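Local coordinates for pectate lyase/Amb allergen (Acidovorax citrulli, PDB 4HWV), which probably cleaves pectate, the acidic polymer of plant cell walls, by calcium-dependent beta-elimination, as other family 1 polysaccharide lyases do, at residues 224-235 and 277-288; 304-312 and 337-346. All coordinates share one frame; numbering follows the deposited sequence. Where two conformers were deposited one is given.

Interaction 1 (224-235 and 277-288); sequences SEYDLISVAHAS and HDGLVDVTRHGN. With CA (calcium ion), chain C.
D227, D278 and D282 bring their carboxylates together on one calcium ion, which ties the loop before strand 229-231 (D227) to the loop before strand 281-283 (D278) and to that strand itself (D282). D227 grips the metal with both oxygens, OD1 at 2.2 Å and OD2 at 2.4 Å from the ion, whereas D278 and D282 each give OD2 alone; three waters complete the shell. In D278, CG stands opposite the backbone N (chi1 -163°), which carries OD2 to the ion. The carboxylate planes of D227 and D282 are inclined by about 70°, and their crowding negative charge is probably balanced by the ion. D227 OD1 is used twice, because G279 N also donates to it (2.8 Å) from the anti side, 26° out of the carboxylate plane. Glycine suits that place: a CB there would run into D282 OD1. D282 OD1, turned from the metal, accepts from L305 N.

Beyond the site the backbones run parallel. I229 N donates to L280 O, D282 N to I229 O at 3.2 Å, V231 N to D282 O at 2.8 Å and T284 N to V231 O at 3.0 Å, using both N and O of I229 and V231. After the type II' turn T284-G287 the register is shifted by one, and N288 N reaches A234 O. I229, V231, V281 and V283 pack on the face away from calcium.

S230 pairs instead with strand 182-185, helix 143-159 covers Y226, and L280 reaches F297 and H300 of strand 296-300.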
loop_
_atom_site.group_PDB
_atom_site.type_symbol
_atom_site.label_atom_id
_atom_site.label_comp_id
_atom_site.label_asym_id
_atom_site.label_seq_id
_atom_site.Cartn_x
_atom_site.Cartn_y
_atom_site.Cartn_z
ATOM N N SER A 224 -11.900 2.840 14.941
ATOM C CA SER A 224 -10.605 2.344 15.386
ATOM C C SER A 224 -9.938 3.346 16.313
ATOM O O SER A 224 -10.372 4.498 16.435
ATOM C CB SER A 224 -9.725 2.032 14.180
ATOM O OG SER A 224 -10.112 0.801 13.588
ATOM N N GLU A 225 -8.882 2.899 16.973
ATOM C CA GLU A 225 -8.359 3.604 18.134
ATOM C C GLU A 225 -6.979 4.240 17.985
ATOM O O GLU A 225 -6.571 4.998 18.871
ATOM C CB GLU A 225 -8.323 2.633 19.320
ATOM C CG GLU A 225 -9.704 2.173 19.765
ATOM C CD GLU A 225 -10.520 3.306 20.333
ATOM O OE1 GLU A 225 -9.956 4.030 21.175
ATOM O OE2 GLU A 225 -11.715 3.467 19.945
ATOM N N TYR A 226 -6.246 3.940 16.915
ATOM C CA TYR A 226 -4.829 4.342 16.878
ATOM C C TYR A 226 -4.537 5.451 15.896
ATOM O O TYR A 226 -4.899 5.366 14.709
ATOM C CB TYR A 226 -3.904 3.130 16.626
ATOM C CG TYR A 226 -4.277 1.970 17.499
ATOM C CD1 TYR A 226 -4.396 2.123 18.869
ATOM C CD2 TYR A 226 -4.582 0.737 16.955
ATOM C CE1 TYR A 226 -4.799 1.086 19.682
ATOM C CE2 TYR A 226 -4.998 -0.312 17.740
ATOM C CZ TYR A 226 -5.100 -0.146 19.112
ATOM O OH TYR A 226 -5.543 -1.168 19.913
ATOM N N ASP A 227 -3.910 6.507 16.409
ATOM C CA ASP A 227 -3.366 7.586 15.585
ATOM C C ASP A 227 -1.895 7.307 15.350
ATOM O O ASP A 227 -1.308 6.486 16.035
ATOM C CB ASP A 227 -3.420 8.905 16.362
ATOM C CG ASP A 227 -4.810 9.248 16.852
ATOM O OD1 ASP A 227 -5.797 8.904 16.170
ATOM O OD2 ASP A 227 -4.915 9.888 17.924
ATOM N N LEU A 228 -1.260 7.999 14.410
ATOM C CA LEU A 228 0.195 7.917 14.351
ATOM C C LEU A 228 0.820 8.690 15.522
ATOM O O LEU A 228 1.806 8.233 16.108
ATOM C CB LEU A 228 0.728 8.368 12.987
ATOM C CG LEU A 228 0.375 7.334 11.894
ATOM C CD1 LEU A 228 0.491 7.945 10.502
ATOM C CD2 LEU A 228 1.262 6.092 12.009
ATOM N N ILE A 229 0.252 9.853 15.855
ATOM C CA ILE A 229 0.662 10.608 17.042
ATOM C C ILE A 229 -0.601 11.139 17.720
ATOM O O ILE A 229 -1.473 11.732 17.053
ATOM C CB ILE A 229 1.585 11.806 16.694
ATOM C CG1 ILE A 229 2.838 11.351 15.917
ATOM C CG2 ILE A 229 1.991 12.544 17.973
ATOM C CD1 ILE A 229 3.696 12.515 15.431
ATOM N N SER A 230 -0.706 10.907 19.029
ATOM C CA SER A 230 -1.794 11.462 19.836
ATOM C C SER A 230 -1.199 12.467 20.802
ATOM O O SER A 230 -0.201 12.163 21.485
ATOM C CB SER A 230 -2.485 10.362 20.643
ATOM O OG SER A 230 -3.014 9.341 19.805
ATOM N N VAL A 231 -1.802 13.654 20.871
ATOM C CA VAL A 231 -1.320 14.712 21.741
ATOM C C VAL A 231 -2.448 15.120 22.696
ATOM O O VAL A 231 -3.171 16.078 22.435
ATOM C CB VAL A 231 -0.804 15.922 20.943
ATOM C CG1 VAL A 231 -0.033 16.865 21.861
ATOM C CG2 VAL A 231 0.077 15.458 19.775
ATOM N N ALA A 232 -2.604 14.363 23.780
ATOM C CA ALA A 232 -3.666 14.630 24.755
ATOM C C ALA A 232 -3.115 15.187 26.063
ATOM O O ALA A 232 -3.848 15.797 26.833
ATOM C CB ALA A 232 -4.495 13.342 25.016
ATOM N N HIS A 233 -1.820 14.986 26.302
ATOM C CA HIS A 233 -1.220 15.329 27.604
ATOM C C HIS A 233 0.183 15.855 27.438
ATOM O O HIS A 233 1.047 15.589 28.264
ATOM C CB HIS A 233 -1.228 14.133 28.571
ATOM C CG HIS A 233 -2.607 13.648 28.882
ATOM N ND1 HIS A 233 -3.455 14.331 29.728
ATOM C CD2 HIS A 233 -3.306 12.576 28.427
ATOM C CE1 HIS A 233 -4.617 13.699 29.784
ATOM N NE2 HIS A 233 -4.548 12.626 29.013
ATOM N N ALA A 234 0.394 16.623 26.376
ATOM C CA ALA A 234 1.690 17.255 26.133
ATOM C C ALA A 234 1.515 18.703 25.752
ATOM O O ALA A 234 0.599 19.051 25.009
ATOM C CB ALA A 234 2.466 16.537 25.032
ATOM N N SER A 235 2.416 19.540 26.260
ATOM C CA SER A 235 2.511 20.948 25.889
ATOM C C SER A 235 3.867 21.174 25.232
ATOM O O SER A 235 4.861 20.606 25.693
ATOM C CB SER A 235 2.437 21.820 27.141
ATOM O OG SER A 235 2.606 23.191 26.826
ATOM N N HIS A 277 -8.332 2.728 10.640
ATOM C CA HIS A 277 -7.487 3.851 11.020
ATOM C C HIS A 277 -8.258 4.849 11.861
ATOM O O HIS A 277 -9.497 4.813 11.906
ATOM C CB HIS A 277 -6.945 4.555 9.785
ATOM C CG HIS A 277 -6.089 3.673 8.944
ATOM N ND1 HIS A 277 -6.465 3.250 7.685
ATOM C CD2 HIS A 277 -4.887 3.101 9.195
ATOM C CE1 HIS A 277 -5.509 2.481 7.186
ATOM N NE2 HIS A 277 -4.549 2.366 8.085
ATOM N N ASP A 278 -7.533 5.742 12.511
ATOM C CA ASP A 278 -8.166 6.824 13.239
ATOM C C ASP A 278 -7.524 8.108 12.710
ATOM O O ASP A 278 -7.655 8.403 11.524
ATOM C CB ASP A 278 -8.066 6.668 14.767
ATOM C CG ASP A 278 -9.062 7.556 15.495
ATOM O OD1 ASP A 278 -10.186 7.710 14.983
ATOM O OD2 ASP A 278 -8.725 8.091 16.569
ATOM N N GLY A 279 -6.826 8.866 13.543
ATOM C CA GLY A 279 -6.224 10.100 13.062
ATOM C C GLY A 279 -4.810 9.941 12.537
ATOM O O GLY A 279 -4.145 8.913 12.757
ATOM N N LEU A 280 -4.323 10.979 11.867
ATOM C CA LEU A 280 -2.865 11.087 11.666
ATOM C C LEU A 280 -2.229 11.676 12.930
ATOM O O LEU A 280 -1.447 11.004 13.602
ATOM C CB LEU A 280 -2.530 11.940 10.434
ATOM C CG LEU A 280 -2.980 11.330 9.096
ATOM C CD1 LEU A 280 -2.717 12.280 7.934
ATOM C CD2 LEU A 280 -2.321 9.966 8.847
ATOM N N VAL A 281 -2.589 12.917 13.248
ATOM C CA VAL A 281 -2.175 13.561 14.493
ATOM C C VAL A 281 -3.411 14.214 15.096
ATOM O O VAL A 281 -3.981 15.133 14.504
ATOM C CB VAL A 281 -1.067 14.624 14.303
ATOM C CG1 VAL A 281 -0.657 15.168 15.674
ATOM C CG2 VAL A 281 0.138 14.041 13.555
ATOM N N ASP A 282 -3.825 13.725 16.264
ATOM C CA ASP A 282 -4.974 14.285 16.971
ATOM C C ASP A 282 -4.467 15.025 18.196
ATOM O O ASP A 282 -3.581 14.530 18.901
ATOM C CB ASP A 282 -5.959 13.192 17.397
ATOM C CG ASP A 282 -6.762 12.628 16.236
ATOM O OD1 ASP A 282 -6.728 13.170 15.107
ATOM O OD2 ASP A 282 -7.448 11.608 16.469
ATOM N N VAL A 283 -5.032 16.196 18.452
ATOM C CA VAL A 283 -4.658 17.010 19.612
ATOM C C VAL A 283 -5.932 17.223 20.398
ATOM O O VAL A 283 -6.869 17.845 19.903
ATOM C CB VAL A 283 -4.047 18.376 19.192
ATOM C CG1 VAL A 283 -3.588 19.145 20.418
ATOM C CG2 VAL A 283 -2.905 18.179 18.191
ATOM N N THR A 284 -5.986 16.673 21.604
ATOM C CA THR A 284 -7.221 16.688 22.394
ATOM C C THR A 284 -6.881 17.001 23.848
ATOM O O THR A 284 -5.708 17.100 24.211
ATOM C CB THR A 284 -7.938 15.323 22.323
ATOM O OG1 THR A 284 -7.070 14.315 22.852
ATOM C CG2 THR A 284 -8.327 14.970 20.886
ATOM N N ARG A 285 -7.915 17.176 24.670
ATOM C CA ARG A 285 -7.750 17.338 26.110
ATOM C C ARG A 285 -6.780 18.462 26.457
ATOM O O ARG A 285 -7.074 19.626 26.196
ATOM C CB ARG A 285 -7.362 16.005 26.751
ATOM C CG ARG A 285 -8.553 15.047 26.755
ATOM C CD ARG A 285 -8.224 13.654 27.280
ATOM N NE ARG A 285 -9.442 12.845 27.322
ATOM C CZ ARG A 285 -10.236 12.803 28.385
ATOM N NH1 ARG A 285 -9.881 13.470 29.468
ATOM N NH2 ARG A 285 -11.350 12.086 28.379
ATOM N N HIS A 286 -5.613 18.129 27.009
ATOM C CA HIS A 286 -4.648 19.160 27.412
ATOM C C HIS A 286 -3.445 19.284 26.485
ATOM O O HIS A 286 -2.437 19.863 26.845
ATOM C CB HIS A 286 -4.216 18.989 28.867
ATOM C CG HIS A 286 -5.286 19.351 29.848
ATOM N ND1 HIS A 286 -5.017 19.630 31.168
ATOM C CD2 HIS A 286 -6.628 19.486 29.704
ATOM C CE1 HIS A 286 -6.142 19.914 31.798
ATOM N NE2 HIS A 286 -7.135 19.838 30.932
ATOM N N GLY A 287 -3.543 18.737 25.278
ATOM C CA GLY A 287 -2.542 19.031 24.258
ATOM C C GLY A 287 -2.524 20.525 24.007
ATOM O O GLY A 287 -3.581 21.159 23.895
ATOM N N ASN A 288 -1.333 21.114 23.916
ATOM C CA ASN A 288 -1.282 22.564 23.784
ATOM C C ASN A 288 0.070 23.011 23.256
ATOM O O ASN A 288 1.070 22.315 23.437
ATOM C CB ASN A 288 -1.563 23.234 25.140
ATOM C CG ASN A 288 -2.114 24.636 24.998
ATOM O OD1 ASN A 288 -2.551 25.042 23.923
ATOM N ND2 ASN A 288 -2.099 25.390 26.095
HETATM CA CA CA C . -7.253 9.707 17.623
HETATM O O HOH W 1 -11.637 5.396 13.543
HETATM O O HOH W 2 -10.532 7.059 18.626
HETATM O O HOH W 3 -7.124 7.659 19.294
HETATM O O HOH W 4 -4.578 6.143 11.999
HETATM O O HOH W 5 -9.589 10.036 18.844
HETATM O O HOH W 6 -7.277 11.068 19.931
#

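Interaction 2 (304-312 and 337-346)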
loop_
_atom_site.group_PDB
_atom_site.type_symbol
_atom_site.label_atom_id
_atom_site.label_comp_id
_atom_site.label_asym_id
_atom_site.label_seq_id
_atom_site.Cartn_x
_atom_site.Cartn_y
_atom_site.Cartn_z
ATOM N N PHE A 304 -6.867 15.268 11.192
ATOM C CA PHE A 304 -6.511 15.973 12.427
ATOM C C PHE A 304 -7.754 16.340 13.228
ATOM O O PHE A 304 -8.503 17.243 12.843
ATOM C CB PHE A 304 -5.727 17.259 12.123
ATOM C CG PHE A 304 -4.640 17.068 11.122
ATOM C CD1 PHE A 304 -3.505 16.356 11.455
ATOM C CD2 PHE A 304 -4.745 17.605 9.845
ATOM C CE1 PHE A 304 -2.484 16.153 10.521
ATOM C CE2 PHE A 304 -3.749 17.413 8.908
ATOM C CZ PHE A 304 -2.610 16.690 9.245
ATOM N N LEU A 305 -7.967 15.641 14.335
ATOM C CA LEU A 305 -9.033 15.995 15.255
ATOM C C LEU A 305 -8.423 16.900 16.319
ATOM O O LEU A 305 -7.568 16.460 17.104
ATOM C CB LEU A 305 -9.593 14.733 15.916
ATOM C CG LEU A 305 -10.808 14.952 16.825
ATOM C CD1 LEU A 305 -12.039 15.303 15.995
ATOM C CD2 LEU A 305 -11.082 13.710 17.643
ATOM N N ILE A 306 -8.816 18.181 16.314
ATOM C CA ILE A 306 -8.371 19.128 17.333
ATOM C C ILE A 306 -9.569 19.345 18.263
ATOM O O ILE A 306 -10.514 20.045 17.899
ATOM C CB ILE A 306 -7.900 20.481 16.720
ATOM C CG1 ILE A 306 -6.892 20.267 15.571
ATOM C CG2 ILE A 306 -7.311 21.363 17.814
ATOM C CD1 ILE A 306 -5.655 19.473 15.978
ATOM N N GLY A 307 -9.541 18.699 19.429
ATOM C CA GLY A 307 -10.672 18.714 20.349
ATOM C C GLY A 307 -11.652 17.594 20.034
ATOM O O GLY A 307 -12.231 17.550 18.942
ATOM N N GLY A 308 -11.835 16.674 20.974
ATOM C CA GLY A 308 -12.627 15.484 20.736
ATOM C C GLY A 308 -14.097 15.527 21.112
ATOM O O GLY A 308 -14.783 14.533 20.885
ATOM N N THR A 309 -14.584 16.628 21.697
ATOM C CA THR A 309 -15.976 16.704 22.114
ATOM C C THR A 309 -16.558 18.122 22.092
ATOM O O THR A 309 -15.876 19.096 22.381
ATOM C CB THR A 309 -16.161 16.138 23.540
ATOM O OG1 THR A 309 -17.532 16.269 23.920
ATOM C CG2 THR A 309 -15.295 16.857 24.555
ATOM N N ASP A 310 -17.838 18.233 21.745
ATOM C CA ASP A 310 -18.529 19.521 21.828
ATOM C C ASP A 310 -18.756 19.968 23.263
ATOM O O ASP A 310 -19.024 21.140 23.505
ATOM C CB ASP A 310 -19.904 19.442 21.164
ATOM C CG ASP A 310 -19.838 19.426 19.653
ATOM O OD1 ASP A 310 -18.759 19.687 19.068
ATOM O OD2 ASP A 310 -20.920 19.202 19.063
ATOM N N VAL A 311 -18.709 19.042 24.217
ATOM C CA VAL A 311 -19.093 19.399 25.580
ATOM C C VAL A 311 -17.961 20.203 26.226
ATOM O O VAL A 311 -16.822 19.733 26.269
ATOM C CB VAL A 311 -19.351 18.138 26.427
ATOM C CG1 VAL A 311 -19.754 18.539 27.835
ATOM C CG2 VAL A 311 -20.416 17.263 25.794
ATOM N N PRO A 312 -18.252 21.424 26.698
ATOM C CA PRO A 312 -17.183 22.215 27.318
ATOM C C PRO A 312 -16.815 21.677 28.688
ATOM O O PRO A 312 -17.657 21.149 29.412
ATOM C CB PRO A 312 -17.798 23.616 27.452
ATOM C CG PRO A 312 -19.302 23.376 27.505
ATOM C CD PRO A 312 -19.543 22.140 26.661
ATOM N N ARG A 337 -11.283 16.443 8.079
ATOM C CA ARG A 337 -10.567 16.888 9.279
ATOM C C ARG A 337 -9.195 17.450 8.931
ATOM O O ARG A 337 -8.167 17.024 9.468
ATOM C CB ARG A 337 -10.422 15.775 10.318
ATOM C CG ARG A 337 -11.731 15.182 10.781
ATOM C CD ARG A 337 -11.449 14.352 12.038
ATOM N NE ARG A 337 -12.604 13.573 12.480
ATOM C CZ ARG A 337 -12.539 12.550 13.326
ATOM N NH1 ARG A 337 -11.369 12.123 13.790
ATOM N NH2 ARG A 337 -13.655 11.947 13.701
ATOM N N GLN A 338 -9.168 18.437 8.047
ATOM C CA GLN A 338 -7.890 19.013 7.662
ATOM C C GLN A 338 -7.865 20.542 7.839
ATOM O O GLN A 338 -7.695 21.277 6.872
ATOM C CB GLN A 338 -7.448 18.529 6.258
ATOM C CG GLN A 338 -8.458 18.712 5.110
ATOM C CD GLN A 338 -8.136 17.843 3.896
ATOM O OE1 GLN A 338 -6.982 17.766 3.440
ATOM N NE2 GLN A 338 -9.160 17.203 3.345
ATOM N N ALA A 339 -7.999 21.046 9.072
ATOM C CA ALA A 339 -8.181 20.315 10.333
ATOM C C ALA A 339 -9.609 20.534 10.845
ATOM O O ALA A 339 -10.264 21.515 10.457
ATOM C CB ALA A 339 -7.172 20.816 11.384
ATOM N N ARG A 340 -10.077 19.652 11.726
ATOM C CA ARG A 340 -11.366 19.853 12.385
ATOM C C ARG A 340 -11.111 20.452 13.768
ATOM O O ARG A 340 -10.501 19.800 14.623
ATOM C CB ARG A 340 -12.140 18.541 12.524
ATOM C CG ARG A 340 -13.590 18.736 12.945
ATOM C CD ARG A 340 -14.211 17.486 13.596
ATOM N NE ARG A 340 -15.670 17.627 13.663
ATOM C CZ ARG A 340 -16.307 18.408 14.540
ATOM N NH1 ARG A 340 -15.628 19.104 15.448
ATOM N NH2 ARG A 340 -17.635 18.506 14.499
ATOM N N VAL A 341 -11.559 21.689 13.989
ATOM C CA VAL A 341 -11.150 22.441 15.175
ATOM C C VAL A 341 -12.270 22.771 16.155
ATOM O O VAL A 341 -13.180 23.556 15.838
ATOM C CB VAL A 341 -10.454 23.745 14.768
ATOM C CG1 VAL A 341 -10.027 24.503 16.019
ATOM C CG2 VAL A 341 -9.268 23.438 13.844
ATOM N N ARG A 342 -12.196 22.171 17.343
ATOM C CA ARG A 342 -13.015 22.594 18.494
ATOM C C ARG A 342 -12.117 23.279 19.511
ATOM O O ARG A 342 -10.966 22.887 19.654
ATOM C CB ARG A 342 -13.662 21.412 19.225
ATOM C CG ARG A 342 -14.650 20.599 18.418
ATOM C CD ARG A 342 -15.116 19.433 19.277
ATOM N NE ARG A 342 -16.226 18.667 18.714
ATOM C CZ ARG A 342 -16.127 17.458 18.173
ATOM N NH1 ARG A 342 -14.965 16.833 18.107
ATOM N NH2 ARG A 342 -17.224 16.852 17.725
ATOM N N TYR A 343 -12.655 24.294 20.195
ATOM C CA TYR A 343 -12.075 24.892 21.413
ATOM C C TYR A 343 -10.746 25.616 21.271
ATOM O O TYR A 343 -10.539 26.592 21.967
ATOM C CB TYR A 343 -12.068 23.905 22.606
ATOM C CG TYR A 343 -13.487 23.689 23.089
ATOM C CD1 TYR A 343 -14.169 24.699 23.780
ATOM C CD2 TYR A 343 -14.183 22.523 22.776
ATOM C CE1 TYR A 343 -15.491 24.537 24.169
ATOM C CE2 TYR A 343 -15.505 22.356 23.161
ATOM C CZ TYR A 343 -16.153 23.371 23.845
ATOM O OH TYR A 343 -17.466 23.232 24.226
ATOM N N GLY A 344 -9.864 25.168 20.377
ATOM C CA GLY A 344 -8.529 25.741 20.287
ATOM C C GLY A 344 -8.392 26.947 19.369
ATOM O O GLY A 344 -9.239 27.201 18.501
ATOM N N MET A 345 -7.309 27.694 19.570
ATOM C CA MET A 345 -6.893 28.771 18.668
ATOM C C MET A 345 -5.912 28.176 17.672
ATOM O O MET A 345 -4.764 27.891 18.011
ATOM C CB MET A 345 -6.271 29.914 19.468
ATOM C CG MET A 345 -7.275 30.469 20.490
ATOM S SD MET A 345 -6.527 31.372 21.855
ATOM C CE MET A 345 -6.087 32.795 20.930
ATOM N N VAL A 346 -6.388 27.932 16.459
ATOM C CA VAL A 346 -5.629 27.163 15.473
ATOM C C VAL A 346 -5.342 28.012 14.234
ATOM O O VAL A 346 -6.250 28.602 13.635
ATOM C CB VAL A 346 -6.380 25.884 15.090
ATOM C CG1 VAL A 346 -5.673 25.123 13.972
ATOM C CG2 VAL A 346 -6.531 24.998 16.320
HETATM O O HOH W 7 -12.667 18.719 16.295
HETATM O O HOH W 8 -18.085 20.691 16.568
HETATM O O HOH W 9 -20.010 17.642 17.043
#
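R342 of 337-346 reaches the loop after strand 302-306, its chain extended from CG to NE (chi2 177°, chi3 171°), and there its guanidinium edge meets two acceptors. NE donates to D310 OD1 at 2.8 Å in a nearly straight salt bridge (169°), and NH1 donates to G307 O at 2.9 Å. Both acceptors lie close to the guanidinium plane, which fixes its rotation; T309 covers one face and R340 NH1 the other. On this wetter side the carboxylate of D310, directly and through waters, probably offsets the stacked positive charges.

The packed side is apolar. I306 sets CG2 against V346 CG2 at 4.0 Å and CG1 near A339 and V341, while F304 CB touches A339 CB at 3.9 Å. Where helix 405-414 covers the loop, Y343 OH donates to D310 O at 2.7 Å and lies against P312, giving a buried phenol a polar partner. On the calcium side, L305 CD1 instead lies over one face of the R337 guanidinium, offset toward its rim.

Short parallel bridges, L305 with R340 and I306 with V341, carry this contact between successive coils of the right-handed parallel beta-helix, the fold of the pectate lyases.

Interactions 1 and 2 lie in series along the chain and meet side by side, their centres about 11 Å apart. V283 O of the first probably accepts from G307 N of the second, so parallel pairing carries on from coil to coil, and V283 packs on I306. Interaction 1 is the more buried, near the middle of the chain, and its acidic groups are gathered by a metal. Interaction 2 is partly buried and farther out, with arginines, an aspartate and waters at its polar side. Aliphatic residues fill the inward face of both, while the polar chemistry changes from calcium coordination to guanidinium bonding.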